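Local coordinates for protein metallophosphoesterase (PDB 3RQZ) that binds two zinc ions through a calcineurin-like metallophosphoesterase fold and probably acts as a metal-dependent phosphatase, at residues V17-E20 with A21-D25; V49-V52 with R53-P57; E126-N130 with A131-A135. All blocks are in the same frame, centred on the assembly; numbering follows the deposited sequence. Where two conformers were deposited one is given.

Contact 1 (V17-E20 with A21-D25)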
loop_
_atom_site.group_PDB
_atom_site.type_symbol
_atom_site.label_atom_id
_atom_site.label_comp_id
_atom_site.label_asym_id
_atom_site.label_seq_id
_atom_site.Cartn_x
_atom_site.Cartn_y
_atom_site.Cartn_z
ATOM N N VAL A 17 1.298 -12.859 -6.512
ATOM C CA VAL A 17 2.661 -13.203 -6.906
ATOM C C VAL A 17 3.620 -12.117 -6.345
ATOM O O VAL A 17 4.657 -12.447 -5.786
ATOM C CB VAL A 17 2.788 -13.338 -8.421
ATOM C CG1 VAL A 17 4.224 -13.634 -8.854
ATOM C CG2 VAL A 17 1.828 -14.455 -8.918
ATOM N N ALA A 18 3.260 -10.842 -6.497
ATOM C CA ALA A 18 4.106 -9.764 -6.010
ATOM C C ALA A 18 4.157 -9.792 -4.471
ATOM O O ALA A 18 5.213 -9.600 -3.892
ATOM C CB ALA A 18 3.597 -8.389 -6.515
ATOM N N LEU A 19 3.024 -10.054 -3.824
ATOM C CA LEU A 19 3.013 -10.174 -2.360
ATOM C C LEU A 19 3.920 -11.322 -1.847
ATOM O O LEU A 19 4.695 -11.142 -0.910
ATOM C CB LEU A 19 1.575 -10.313 -1.823
ATOM C CG LEU A 19 1.424 -10.356 -0.299
ATOM C CD1 LEU A 19 2.076 -9.123 0.391
ATOM C CD2 LEU A 19 -0.069 -10.459 0.100
ATOM N N GLU A 20 3.841 -12.493 -2.471
ATOM C CA GLU A 20 4.717 -13.616 -2.072
ATOM C C GLU A 20 6.196 -13.297 -2.309
ATOM O O GLU A 20 7.047 -13.704 -1.532
ATOM C CB GLU A 20 4.327 -14.913 -2.792
ATOM C CG GLU A 20 2.941 -15.424 -2.374
ATOM C CD GLU A 20 2.524 -16.648 -3.165
ATOM O OE1 GLU A 20 2.597 -16.620 -4.423
ATOM O OE2 GLU A 20 2.130 -17.648 -2.535
ATOM N N ALA A 21 6.489 -12.563 -3.379
ATOM C CA ALA A 21 7.857 -12.166 -3.696
ATOM C C ALA A 21 8.347 -11.224 -2.595
ATOM O O ALA A 21 9.492 -11.362 -2.109
ATOM C CB ALA A 21 7.933 -11.486 -5.073
ATOM N N VAL A 22 7.488 -10.287 -2.187
ATOM C CA VAL A 22 7.863 -9.369 -1.112
ATOM C C VAL A 22 8.110 -10.093 0.226
ATOM O O VAL A 22 9.138 -9.846 0.902
ATOM C CB VAL A 22 6.822 -8.215 -0.944
ATOM C CG1 VAL A 22 6.979 -7.526 0.406
ATOM C CG2 VAL A 22 6.951 -7.211 -2.062
ATOM N N LEU A 23 7.178 -10.975 0.604
ATOM C CA LEU A 23 7.295 -11.726 1.859
ATOM C C LEU A 23 8.598 -12.537 1.920
ATOM O O LEU A 23 9.252 -12.542 2.962
ATOM C CB LEU A 23 6.063 -12.613 2.075
ATOM C CG LEU A 23 4.795 -11.796 2.351
ATOM C CD1 LEU A 23 3.534 -12.649 2.395
ATOM C CD2 LEU A 23 4.905 -10.965 3.615
ATOM N N SER A 24 8.985 -13.197 0.822
ATOM C CA SER A 24 10.252 -13.942 0.808
ATOM C C SER A 24 11.416 -12.951 0.832
ATOM O O SER A 24 12.396 -13.202 1.516
ATOM C CB SER A 24 10.440 -14.915 -0.385
ATOM O OG SER A 24 9.227 -15.269 -1.038
ATOM N N ASP A 25 11.309 -11.841 0.107
ATOM C CA ASP A 25 12.414 -10.860 0.050
ATOM C C ASP A 25 12.696 -10.182 1.403
ATOM O O ASP A 25 13.849 -9.939 1.736
ATOM C CB ASP A 25 12.164 -9.784 -1.026
ATOM C CG ASP A 25 13.450 -9.104 -1.487
ATOM O OD1 ASP A 25 14.351 -9.829 -1.989
ATOM O OD2 ASP A 25 13.571 -7.857 -1.345
#
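Leu19 holds its CG trans to the backbone N (chi1 -176°), while Leu23 swings its own CG beside the N (chi1 -68°), and the two side chains meet obliquely one turn apart on helix 16-26. This helix is the crossover of a beta-alpha-beta unit between the parallel strands 6-9 and 31-34. The leucines touch through Leu19 CG and Leu23 CD1, 4.1 Å apart, and the same bend of Leu23 lays its CG over Leu19 O at 3.3 Å. The backbone beneath is regular alpha helix: Leu23 N donates to Leu19 O at 2.9 Å, and Val22 N to Ala18 O at 2.9 Å. Leu19 and Val22 also pack on Ile9, and Leu23 on Leu7, so this side of the helix faces strand 6-9. Further round the helix, Ala18 and Ala21 lie against Tyr220. On the solvent side, Ser24 turns its hydroxyl back to the helix backbone. An unusual chi1 of -19° brings it to the preceding turn, where Glu20 O receives two hydrogen bonds from opposite faces of its carbonyl plane: Ser24 N at 3.1 Å and Ser24 OG at 2.7 Å.

Contact 2 (V49-V52 with R53-P57)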
loop_
_atom_site.group_PDB
_atom_site.type_symbol
_atom_site.label_atom_id
_atom_site.label_comp_id
_atom_site.label_asym_id
_atom_site.label_seq_id
_atom_site.Cartn_x
_atom_site.Cartn_y
_atom_site.Cartn_z
ATOM N N VAL A 49 -6.383 -10.932 0.695
ATOM C CA VAL A 49 -7.068 -10.594 1.944
ATOM C C VAL A 49 -6.761 -11.634 3.026
ATOM O O VAL A 49 -6.513 -11.288 4.185
ATOM C CB VAL A 49 -8.627 -10.486 1.760
ATOM C CG1 VAL A 49 -9.350 -10.438 3.118
ATOM C CG2 VAL A 49 -8.978 -9.284 0.938
ATOM N N GLU A 50 -6.804 -12.907 2.656
ATOM C CA GLU A 50 -6.550 -13.976 3.626
ATOM C C GLU A 50 -5.160 -13.846 4.244
ATOM O O GLU A 50 -5.009 -13.949 5.471
ATOM C CB GLU A 50 -6.776 -15.360 2.995
ATOM C CG GLU A 50 -8.255 -15.584 2.657
ATOM C CD GLU A 50 -8.503 -16.743 1.702
ATOM O OE1 GLU A 50 -7.601 -17.580 1.534
ATOM O OE2 GLU A 50 -9.622 -16.840 1.141
ATOM N N LEU A 51 -4.169 -13.563 3.407
ATOM C CA LEU A 51 -2.792 -13.367 3.862
ATOM C C LEU A 51 -2.587 -12.157 4.762
ATOM O O LEU A 51 -2.006 -12.271 5.856
ATOM C CB LEU A 51 -1.857 -13.195 2.667
ATOM C CG LEU A 51 -1.388 -14.482 2.029
ATOM C CD1 LEU A 51 -0.557 -14.138 0.835
ATOM C CD2 LEU A 51 -0.566 -15.236 3.017
ATOM N N VAL A 52 -3.037 -10.995 4.284
ATOM C CA VAL A 52 -2.926 -9.756 5.069
ATOM C C VAL A 52 -3.627 -9.873 6.435
ATOM O O VAL A 52 -3.093 -9.409 7.474
ATOM C CB VAL A 52 -3.415 -8.506 4.266
ATOM C CG1 VAL A 52 -3.556 -7.269 5.208
ATOM C CG2 VAL A 52 -2.432 -8.193 3.134
ATOM N N ARG A 53 -4.809 -10.490 6.452
ATOM C CA ARG A 53 -5.554 -10.697 7.709
ATOM C C ARG A 53 -4.694 -11.374 8.791
ATOM O O ARG A 53 -4.626 -10.896 9.950
ATOM C CB ARG A 53 -6.815 -11.527 7.464
ATOM C CG ARG A 53 -7.579 -11.866 8.736
ATOM C CD ARG A 53 -8.918 -12.518 8.410
ATOM N NE ARG A 53 -9.782 -12.498 9.578
ATOM C CZ ARG A 53 -11.095 -12.628 9.549
ATOM N NH1 ARG A 53 -11.743 -12.795 8.383
ATOM N NH2 ARG A 53 -11.756 -12.573 10.694
ATOM N N VAL A 54 -4.051 -12.483 8.410
ATOM C CA VAL A 54 -3.256 -13.290 9.342
ATOM C C VAL A 54 -1.945 -12.553 9.699
ATOM O O VAL A 54 -1.529 -12.520 10.866
ATOM C CB VAL A 54 -2.927 -14.722 8.730
ATOM C CG1 VAL A 54 -1.866 -15.448 9.559
ATOM C CG2 VAL A 54 -4.178 -15.565 8.656
ATOM N N LEU A 55 -1.322 -11.944 8.694
ATOM C CA LEU A 55 0.023 -11.373 8.833
ATOM C C LEU A 55 0.121 -9.974 9.444
ATOM O O LEU A 55 1.188 -9.582 9.929
ATOM C CB LEU A 55 0.730 -11.369 7.484
ATOM C CG LEU A 55 1.052 -12.744 6.898
ATOM C CD1 LEU A 55 1.706 -12.550 5.531
ATOM C CD2 LEU A 55 1.970 -13.538 7.817
ATOM N N ALA A 56 -0.982 -9.221 9.414
ATOM C CA ALA A 56 -0.968 -7.844 9.899
ATOM C C ALA A 56 -1.972 -7.668 11.037
ATOM O O ALA A 56 -2.947 -6.941 10.887
ATOM C CB ALA A 56 -1.248 -6.878 8.734
ATOM N N PRO A 57 -1.739 -8.341 12.193
ATOM C CA PRO A 57 -2.722 -8.238 13.296
ATOM C C PRO A 57 -2.737 -6.872 14.022
ATOM O O PRO A 57 -3.710 -6.561 14.699
ATOM C CB PRO A 57 -2.286 -9.351 14.267
ATOM C CG PRO A 57 -0.722 -9.518 14.009
ATOM C CD PRO A 57 -0.672 -9.332 12.485
#
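Leu51 O takes the backbone N-H of Leu55 at 2.9 Å, with the donor lying nearly along the C=O axis. Leu55 also crowds this oxygen with its side chain: CG, set beside its own backbone N by a chi1 of -66°, comes to 3.3 Å from Leu51 O, with CB equally close. Leu55 thus both bonds this oxygen and shields it with aliphatic carbon. Further out, the two leucines run side by side, their nearest methyls Leu51 CD2 and Leu55 CD1 4.3 Å apart. Together they form an apolar edge that turns to helix 16-26, Leu51 resting on Leu16 and Leu19, and Leu55 on Leu23. The turn before is held by Arg53 N donating to Val49 O at 2.9 Å, whereas the bond from Val54 N to Glu50 O is stretched and weak at 3.4 Å. The extended Arg53 side chain leads away from the contact and touches Tyr100 of helix 95-103, and the Glu50 carboxylate is bonded to His97 of that helix. At the C-terminal end, Ala56 leaves helical geometry, yet its N still reaches Val52 O at 2.9 Å over a more bent path, with an N-H...O angle of 140°. Its methyl group meets Val52 from the next turn, Val52 CG1 to Ala56 CB at 4.2 Å. Val52 itself is buried against Ile38 and Ser34. Pro57 follows directly and has no N-H to carry the helical pattern further. With Val49 and Val52 as its buried valines, helix 45-55 is the crossover of a beta-alpha-beta unit, joining the parallel strands 31-34 and 59-60 in the calcineurin-like phosphoesterase fold.

Contact 3 (E126-N130 with A131-A135)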
loop_
_atom_site.group_PDB
_atom_site.type_symbol
_atom_site.label_atom_id
_atom_site.label_comp_id
_atom_site.label_asym_id
_atom_site.label_seq_id
_atom_site.Cartn_x
_atom_site.Cartn_y
_atom_site.Cartn_z
ATOM N N GLU A 126 -6.963 11.046 0.027
ATOM C CA GLU A 126 -6.068 12.127 -0.452
ATOM C C GLU A 126 -4.684 11.597 -0.802
ATOM O O GLU A 126 -4.093 10.874 -0.019
ATOM C CB GLU A 126 -5.949 13.251 0.589
ATOM C CG GLU A 126 -5.025 14.428 0.169
ATOM C CD GLU A 126 -5.075 15.603 1.137
ATOM O OE1 GLU A 126 -4.727 15.453 2.326
ATOM O OE2 GLU A 126 -5.465 16.705 0.692
ATOM N N TYR A 127 -4.177 11.970 -1.974
ATOM C CA TYR A 127 -2.802 11.605 -2.384
ATOM C C TYR A 127 -1.813 12.616 -1.830
ATOM O O TYR A 127 -2.085 13.812 -1.819
ATOM C CB TYR A 127 -2.640 11.578 -3.905
ATOM C CG TYR A 127 -3.547 10.630 -4.656
ATOM C CD1 TYR A 127 -3.193 9.284 -4.831
ATOM C CD2 TYR A 127 -4.733 11.085 -5.222
ATOM C CE1 TYR A 127 -4.023 8.405 -5.541
ATOM C CE2 TYR A 127 -5.569 10.233 -5.930
ATOM C CZ TYR A 127 -5.202 8.894 -6.098
ATOM O OH TYR A 127 -6.017 8.045 -6.793
ATOM N N ILE A 128 -0.662 12.147 -1.377
ATOM C CA ILE A 128 0.430 13.053 -1.030
ATOM C C ILE A 128 1.600 12.800 -1.973
ATOM O O ILE A 128 2.274 11.769 -1.863
ATOM C CB ILE A 128 0.915 12.845 0.411
ATOM C CG1 ILE A 128 -0.267 12.929 1.386
ATOM C CG2 ILE A 128 2.088 13.863 0.698
ATOM C CD1 ILE A 128 0.088 12.816 2.906
ATOM N N TYR A 129 1.843 13.724 -2.896
ATOM C CA TYR A 129 2.957 13.562 -3.840
ATOM C C TYR A 129 3.759 14.838 -4.094
ATOM O O TYR A 129 4.627 14.870 -4.988
ATOM C CB TYR A 129 2.489 12.961 -5.177
ATOM C CG TYR A 129 1.334 13.718 -5.804
ATOM C CD1 TYR A 129 1.546 14.938 -6.471
ATOM C CD2 TYR A 129 0.035 13.231 -5.720
ATOM C CE1 TYR A 129 0.495 15.639 -7.050
ATOM C CE2 TYR A 129 -1.042 13.936 -6.293
ATOM C CZ TYR A 129 -0.800 15.133 -6.954
ATOM O OH TYR A 129 -1.837 15.845 -7.515
ATOM N N ASN A 130 3.452 15.903 -3.361
ATOM C CA ASN A 130 4.238 17.136 -3.468
ATOM C C ASN A 130 4.367 17.850 -2.108
ATOM O O ASN A 130 3.730 17.447 -1.115
ATOM C CB ASN A 130 3.688 18.067 -4.585
ATOM C CG ASN A 130 2.237 18.521 -4.325
ATOM O OD1 ASN A 130 1.768 18.509 -3.196
ATOM N ND2 ASN A 130 1.523 18.908 -5.393
ATOM N N ALA A 131 5.181 18.901 -2.057
ATOM C CA ALA A 131 5.414 19.602 -0.787
ATOM C C ALA A 131 4.179 20.342 -0.239
ATOM O O ALA A 131 3.946 20.348 0.982
ATOM C CB ALA A 131 6.614 20.564 -0.910
ATOM N N ARG A 132 3.416 20.940 -1.154
ATOM C CA ARG A 132 2.181 21.682 -0.858
ATOM C C ARG A 132 1.218 20.866 0.007
ATOM O O ARG A 132 0.785 21.305 1.079
ATOM C CB ARG A 132 1.501 22.067 -2.186
ATOM C CG ARG A 132 0.422 23.133 -2.085
ATOM C CD ARG A 132 -0.027 23.548 -3.484
ATOM N NE ARG A 132 1.080 23.414 -4.431
ATOM C CZ ARG A 132 1.125 22.524 -5.413
ATOM N NH1 ARG A 132 0.106 21.708 -5.616
ATOM N NH2 ARG A 132 2.182 22.466 -6.212
ATOM N N ILE A 133 0.907 19.666 -0.465
ATOM C CA ILE A 133 -0.032 18.772 0.198
ATOM C C ILE A 133 0.647 18.180 1.436
ATOM O O ILE A 133 0.018 18.076 2.474
ATOM C CB ILE A 133 -0.680 17.722 -0.770
ATOM C CG1 ILE A 133 -1.445 18.418 -1.920
ATOM C CG2 ILE A 133 -1.576 16.728 -0.019
ATOM C CD1 ILE A 133 -2.664 19.367 -1.445
ATOM N N ALA A 134 1.938 17.878 1.352
ATOM C CA ALA A 134 2.657 17.356 2.542
ATOM C C ALA A 134 2.575 18.368 3.675
ATOM O O ALA A 134 2.271 18.023 4.831
ATOM C CB ALA A 134 4.130 17.045 2.209
ATOM N N ALA A 135 2.807 19.628 3.315
ATOM C CA ALA A 135 2.770 20.745 4.252
ATOM C C ALA A 135 1.426 20.869 4.961
ATOM O O ALA A 135 1.366 21.102 6.172
ATOM C CB ALA A 135 3.156 22.080 3.509
#
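Asn130, itself extended (psi 173°), ends the loop and Ala131 starts a helix, the first turn closing where Ala134 N donates to Asn130 O at 3.1 Å. Asn130 is the N-cap. Its CG stands between the backbone N and carbonyl carbon (chi1 61°), which swings the amide over the helix start and lets OD1 accept from Ile133 N at 3.1 Å, nearly straight at 166°. An N-H that has no carbonyl in a preceding turn is thus satisfied by a side chain. The amide oxygen also rests on aliphatic carbon, with Ile133 CG1 3.5 Å from Asn130 OD1. With an alanine in place of Asn130, Ile133 N would probably lose its side-chain acceptor and the first turn would be more prone to fray. Arg132 bends at its third torsion so that one guanidinium face lies over Asn130 CG, but it was modelled in two conformers and this approach is doubtful. Ile133 sends its other branch back into the loop: CG2 sits 3.5 Å from Tyr127 O and also touches Ile128 CG1. The same methyl leans against the Glu126 carboxylate, with Ile133 CG2 3.9 Å from Glu126 CD. That carboxylate is held by a salt bridge to Arg121 and by hydrogen bonds from Ser119 and Asn137, the Asn137 amide also donating to Ile133 O. Ile128 adds a second apolar touch, CG2 to Ala134 CB at 4.1 Å. The ring of Tyr127 leads off from the helix and stacks on that of His150, a zinc ligand, so the loop bearing the cap also borders the metal site. In the chain, this loop follows strand 113-116 and leads into helix 131-137, beyond which comes strand 145-147, the parallel neighbour of 113-116 in the five-stranded sheet.

How the contacts relate
Contacts 1, 2 and 3 follow one another along the chain, all within the calcineurin-like phosphoesterase domain. Contacts 1 and 2, with centres about 14 Å apart, belong to consecutive crossover helices, 16-26 and 45-55, whose beta-alpha-beta units share strand 31-34. These helices pack directly, Leu23 CD1 lying 3.6 Å from Leu55 CD1 and Leu19 CD2 3.8 Å from Leu51 CD1. Contact 3 is about 29 Å from either, centre to centre, across the middle of the chain and next to the other sheet. The zinc site draws on both halves: Asp11, His13 and Asp37 from loops between the early strands and helices, His150 and His152 after strand 145-147.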